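Local coordinates for protein Crov588 (Cafeteriavirus, PDB 6NYR) that is of unknown function but folds into a ring-shaped leucine-rich repeat solenoid, an architecture that in relatives often presents a surface for binding partners, at residues 489-492 with 493-497; 506-510 with 511-515. All coordinates share one frame; numbering follows the deposited sequence.

Interaction 1 of 2, residues 489-492 with 493-497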
loop_
_atom_site.group_PDB
_atom_site.type_symbol
_atom_site.label_atom_id
_atom_site.label_comp_id
_atom_site.label_asym_id
_atom_site.label_seq_id
_atom_site.Cartn_x
_atom_site.Cartn_y
_atom_site.Cartn_z
ATOM N N ASN A 489 -11.629 -28.650 25.851
ATOM C CA ASN A 489 -11.277 -29.616 24.810
ATOM C C ASN A 489 -11.936 -29.270 23.479
ATOM O O ASN A 489 -12.331 -30.156 22.717
ATOM C CB ASN A 489 -11.649 -31.047 25.217
ATOM C CG ASN A 489 -10.899 -31.532 26.442
ATOM O OD1 ASN A 489 -9.675 -31.404 26.531
ATOM N ND2 ASN A 489 -11.630 -32.098 27.395
ATOM N N VAL A 490 -12.049 -27.981 23.183
ATOM C CA VAL A 490 -12.491 -27.513 21.875
ATOM C C VAL A 490 -11.350 -26.853 21.108
ATOM O O VAL A 490 -11.089 -27.193 19.956
ATOM C CB VAL A 490 -13.696 -26.553 22.008
ATOM C CG1 VAL A 490 -14.063 -25.969 20.654
ATOM C CG2 VAL A 490 -14.886 -27.278 22.625
ATOM N N LEU A 491 -10.640 -25.932 21.748
ATOM C CA LEU A 491 -9.517 -25.255 21.104
ATOM C C LEU A 491 -8.301 -26.174 21.088
ATOM O O LEU A 491 -7.902 -26.685 22.140
ATOM C CB LEU A 491 -9.202 -23.953 21.836
ATOM C CG LEU A 491 -10.367 -22.959 21.884
ATOM C CD1 LEU A 491 -10.071 -21.794 22.825
ATOM C CD2 LEU A 491 -10.730 -22.450 20.493
ATOM N N PRO A 492 -7.693 -26.412 19.927
ATOM C CA PRO A 492 -6.587 -27.376 19.852
ATOM C C PRO A 492 -5.314 -26.840 20.493
ATOM O O PRO A 492 -5.198 -25.668 20.856
ATOM C CB PRO A 492 -6.407 -27.611 18.347
ATOM C CG PRO A 492 -6.936 -26.366 17.703
ATOM C CD PRO A 492 -8.037 -25.847 18.602
ATOM N N ASP A 493 -4.338 -27.746 20.619
ATOM C CA ASP A 493 -3.164 -27.524 21.451
ATOM C C ASP A 493 -2.082 -26.678 20.795
ATOM O O ASP A 493 -1.111 -26.326 21.475
ATOM C CB ASP A 493 -2.548 -28.871 21.858
ATOM C CG ASP A 493 -3.474 -29.698 22.714
ATOM O OD1 ASP A 493 -4.262 -29.100 23.476
ATOM O OD2 ASP A 493 -3.408 -30.943 22.633
ATOM N N ARG A 494 -2.190 -26.366 19.506
ATOM C CA ARG A 494 -1.204 -25.511 18.856
ATOM C C ARG A 494 -1.742 -24.118 18.549
ATOM O O ARG A 494 -1.055 -23.330 17.889
ATOM C CB ARG A 494 -0.686 -26.159 17.571
ATOM C CG ARG A 494 0.131 -27.417 17.800
ATOM C CD ARG A 494 0.662 -27.985 16.489
ATOM N NE ARG A 494 1.606 -29.074 16.714
ATOM C CZ ARG A 494 2.925 -28.972 16.570
ATOM N NH1 ARG A 494 3.475 -27.825 16.198
ATOM N NH2 ARG A 494 3.693 -30.025 16.799
ATOM N N LEU A 495 -2.940 -23.791 19.022
ATOM C CA LEU A 495 -3.535 -22.485 18.760
ATOM C C LEU A 495 -2.742 -21.389 19.456
ATOM O O LEU A 495 -2.589 -21.405 20.681
ATOM C CB LEU A 495 -4.986 -22.471 19.233
ATOM C CG LEU A 495 -5.828 -21.226 18.965
ATOM C CD1 LEU A 495 -5.846 -20.873 17.499
ATOM C CD2 LEU A 495 -7.249 -21.458 19.484
ATOM N N THR A 496 -2.231 -20.441 18.671
ATOM C CA THR A 496 -1.548 -19.274 19.212
ATOM C C THR A 496 -2.361 -17.993 19.106
ATOM O O THR A 496 -2.166 -17.090 19.917
ATOM C CB THR A 496 -0.207 -19.050 18.494
ATOM O OG1 THR A 496 -0.441 -18.817 17.098
ATOM C CG2 THR A 496 0.712 -20.247 18.674
ATOM N N TYR A 497 -3.271 -17.894 18.139
ATOM C CA TYR A 497 -4.016 -16.664 17.894
ATOM C C TYR A 497 -5.502 -16.972 17.899
ATOM O O TYR A 497 -5.964 -17.847 17.156
ATOM C CB TYR A 497 -3.601 -16.027 16.563
ATOM C CG TYR A 497 -4.275 -14.707 16.252
ATOM C CD1 TYR A 497 -5.538 -14.665 15.673
ATOM C CD2 TYR A 497 -3.646 -13.502 16.527
ATOM C CE1 TYR A 497 -6.153 -13.462 15.381
ATOM C CE2 TYR A 497 -4.257 -12.290 16.241
ATOM C CZ TYR A 497 -5.509 -12.275 15.668
ATOM O OH TYR A 497 -6.120 -11.078 15.377
#
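Leu491 and Leu495 meet across a tight turn of the chain: CD2 of Leu491 lies 3.8 Å from CD2 of Leu495. The two side chains cross obliquely, and one methyl of Leu495, CD2, touches two atoms of Leu491. The CG of Leu495 sits anti to the backbone N (chi1 -176°), and from there its CD2 also comes over the root of the other leucine, 3.9 Å from Leu491 CB. Leu491 is set differently, with CG beside its own backbone N, and it presents CB and CD2 to this neighbour.

What brings the pair together is a type I beta turn running from Pro492 to Leu495, with Asp493 and Arg494 at its two corners. The turn is closed by a weak but nearly straight bond, 3.5 Å from Leu495 N to Pro492 O, with an angle of 165° at the hydrogen. The same oxygen stands 3.6 Å from Leu495 CB, which places the start of that side chain against the proline carbonyl. The corner residues belong to the exposed side of the turn, and the guanidinium end of Arg494 leads away from residues 489-492.

Leu491 and Leu495 also both rest on Leu476 of strand 475-477, while Pro492 packs on Leu469, so the turn leans on the preceding coil of the solenoid. In the other direction, the carbonyls of Asp493 and Leu495 both bond to Ser516 OG. The chemistry is therefore two-sided: buried aliphatic groups line the interior of the coil just before strand 497-499, while a charged, solvent-facing corner carries the chain round. With so long a closing bond, the turn probably also depends on the leucine packing and on the Ser516 OG bonds.

Interaction 2 of 2, residues 506-510 with 511-515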
loop_
_atom_site.group_PDB
_atom_site.type_symbol
_atom_site.label_atom_id
_atom_site.label_comp_id
_atom_site.label_asym_id
_atom_site.label_seq_id
_atom_site.Cartn_x
_atom_site.Cartn_y
_atom_site.Cartn_z
ATOM N N GLN A 506 -19.650 -14.638 26.187
ATOM C CA GLN A 506 -19.898 -15.803 27.022
ATOM C C GLN A 506 -18.773 -15.947 28.041
ATOM O O GLN A 506 -17.636 -15.540 27.792
ATOM C CB GLN A 506 -19.989 -17.085 26.185
ATOM C CG GLN A 506 -21.101 -17.105 25.158
ATOM C CD GLN A 506 -22.473 -16.925 25.775
ATOM O OE1 GLN A 506 -22.838 -17.614 26.726
ATOM N NE2 GLN A 506 -23.245 -15.991 25.228
ATOM N N LYS A 507 -19.097 -16.534 29.190
ATOM C CA LYS A 507 -18.084 -16.805 30.201
ATOM C C LYS A 507 -17.082 -17.834 29.692
ATOM O O LYS A 507 -17.432 -18.747 28.936
ATOM C CB LYS A 507 -18.739 -17.279 31.498
ATOM C CG LYS A 507 -19.375 -16.139 32.287
ATOM C CD LYS A 507 -20.154 -16.620 33.501
ATOM C CE LYS A 507 -20.855 -15.441 34.170
ATOM N NZ LYS A 507 -21.972 -15.852 35.061
ATOM N N ILE A 508 -15.826 -17.659 30.100
ATOM C CA ILE A 508 -14.734 -18.569 29.783
ATOM C C ILE A 508 -14.255 -19.202 31.083
ATOM O O ILE A 508 -13.796 -18.496 31.989
ATOM C CB ILE A 508 -13.587 -17.839 29.068
ATOM C CG1 ILE A 508 -14.143 -17.011 27.905
ATOM C CG2 ILE A 508 -12.550 -18.829 28.562
ATOM C CD1 ILE A 508 -13.089 -16.377 27.026
ATOM N N MET A 509 -14.360 -20.526 31.178
ATOM C CA MET A 509 -13.954 -21.232 32.385
ATOM C C MET A 509 -12.479 -21.631 32.261
ATOM O O MET A 509 -11.762 -21.170 31.368
ATOM C CB MET A 509 -14.894 -22.407 32.648
ATOM C CG MET A 509 -15.124 -23.362 31.496
ATOM S SD MET A 509 -16.443 -24.539 31.910
ATOM C CE MET A 509 -16.145 -25.850 30.721
ATOM N N GLU A 510 -12.009 -22.506 33.149
ATOM C CA GLU A 510 -10.576 -22.576 33.430
ATOM C C GLU A 510 -9.751 -23.267 32.346
ATOM O O GLU A 510 -8.775 -22.697 31.847
ATOM C CB GLU A 510 -10.353 -23.260 34.790
ATOM C CG GLU A 510 -10.424 -22.308 35.977
ATOM C CD GLU A 510 -10.285 -23.006 37.320
ATOM O OE1 GLU A 510 -9.320 -23.780 37.497
ATOM O OE2 GLU A 510 -11.152 -22.788 38.194
ATOM N N ASN A 511 -10.087 -24.501 32.000
ATOM C CA ASN A 511 -9.291 -25.253 31.021
ATOM C C ASN A 511 -9.928 -25.220 29.633
ATOM O O ASN A 511 -10.220 -26.246 29.018
ATOM C CB ASN A 511 -9.066 -26.684 31.502
ATOM C CG ASN A 511 -8.199 -26.745 32.744
ATOM O OD1 ASN A 511 -8.623 -27.236 33.790
ATOM N ND2 ASN A 511 -6.974 -26.239 32.634
ATOM N N VAL A 512 -10.116 -24.004 29.132
ATOM C CA VAL A 512 -10.667 -23.770 27.806
ATOM C C VAL A 512 -9.606 -23.232 26.849
ATOM O O VAL A 512 -9.459 -23.727 25.729
ATOM C CB VAL A 512 -11.875 -22.805 27.885
ATOM C CG1 VAL A 512 -12.363 -22.449 26.491
ATOM C CG2 VAL A 512 -12.985 -23.409 28.733
ATOM N N LEU A 513 -8.839 -22.236 27.284
ATOM C CA LEU A 513 -7.841 -21.601 26.432
ATOM C C LEU A 513 -6.529 -22.368 26.503
ATOM O O LEU A 513 -5.954 -22.494 27.595
ATOM C CB LEU A 513 -7.638 -20.158 26.859
ATOM C CG LEU A 513 -8.906 -19.308 26.746
ATOM C CD1 LEU A 513 -8.764 -17.970 27.433
ATOM C CD2 LEU A 513 -9.253 -19.115 25.269
ATOM N N PRO A 514 -6.015 -22.878 25.387
ATOM C CA PRO A 514 -4.870 -23.794 25.461
ATOM C C PRO A 514 -3.596 -23.091 25.900
ATOM O O PRO A 514 -3.419 -21.886 25.704
ATOM C CB PRO A 514 -4.744 -24.333 24.029
ATOM C CG PRO A 514 -5.348 -23.258 23.166
ATOM C CD PRO A 514 -6.437 -22.609 23.994
ATOM N N ASN A 515 -2.692 -23.873 26.490
ATOM C CA ASN A 515 -1.411 -23.351 26.952
ATOM C C ASN A 515 -0.437 -23.086 25.812
ATOM O O ASN A 515 0.769 -22.946 26.040
ATOM C CB ASN A 515 -0.795 -24.313 27.972
ATOM C CG ASN A 515 -1.474 -24.235 29.324
ATOM O OD1 ASN A 515 -1.427 -23.200 29.988
ATOM N ND2 ASN A 515 -2.115 -25.323 29.735
#
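Ile508, Val512 and Leu513 form a small aliphatic cluster inside the outer bend of one leucine-rich repeat coil, in the loop between strands 497-499 and 519-521. One methyl, Ile508 CG2, serves both partners: it is 4.0 Å from Leu513 CD1 and 4.1 Å from Val512 CB. A chi1 of -50° puts CG1 of the isoleucine beside the backbone N and CG2 anti to it, which aims CG2 across the bend at the two residues beyond. Both side chains run at about a right angle to Ile508, and its methyl meets the end of Leu513 but the branch point of Val512.

Met509 adds a second contact to Val512, at its CG2 methyl. The methionine CG comes within 3.5 Å of Val512 CG2, again with the side chains crossed nearly square, so the valine receives Ile508 and Met509 on different atoms. The methionine itself is exposed, whereas Val512 is buried.

Backbone geometry sets these positions. The chain reverses sharply through Glu510 and Asn511, whose own side chains belong to the exposed outside of the bend. A weak, bent bond runs from Val512 N to Glu510 O, 3.3 Å long with an angle of 140°; it closes a one-residue reversal about Asn511, whose positive psi and negative phi resemble an inverse gamma turn.

Farther out, the preceding coil supports both limbs: Asn511 touches Glu488, and Gln506 NE2 bonds to Asn483 OD1. Back at the bend, Val512 CG2 also lies 3.7 Å from the carbonyl oxygen of Met509.

Overall arrangement
Interaction 1 comes first along the chain and ends at the start of strand 497-499; interaction 2 follows that strand, the two centres about 11 Å apart. Each occupies a loop linking consecutive parallel strands of the circular solenoid, interaction 2 lying ahead of strand 519-521. The two touch directly. Leu491 CD1 packs 3.7 Å from Leu513 CD2, and Pro514 CG sits 3.3 Å from Pro492 O, so the leucine-proline pairs 22 residues apart pack against each other from one coil to the next. Repeated in the other coils, such contacts would probably extend the apolar core along the solenoid, while the short parallel strands line the inner side of the ring.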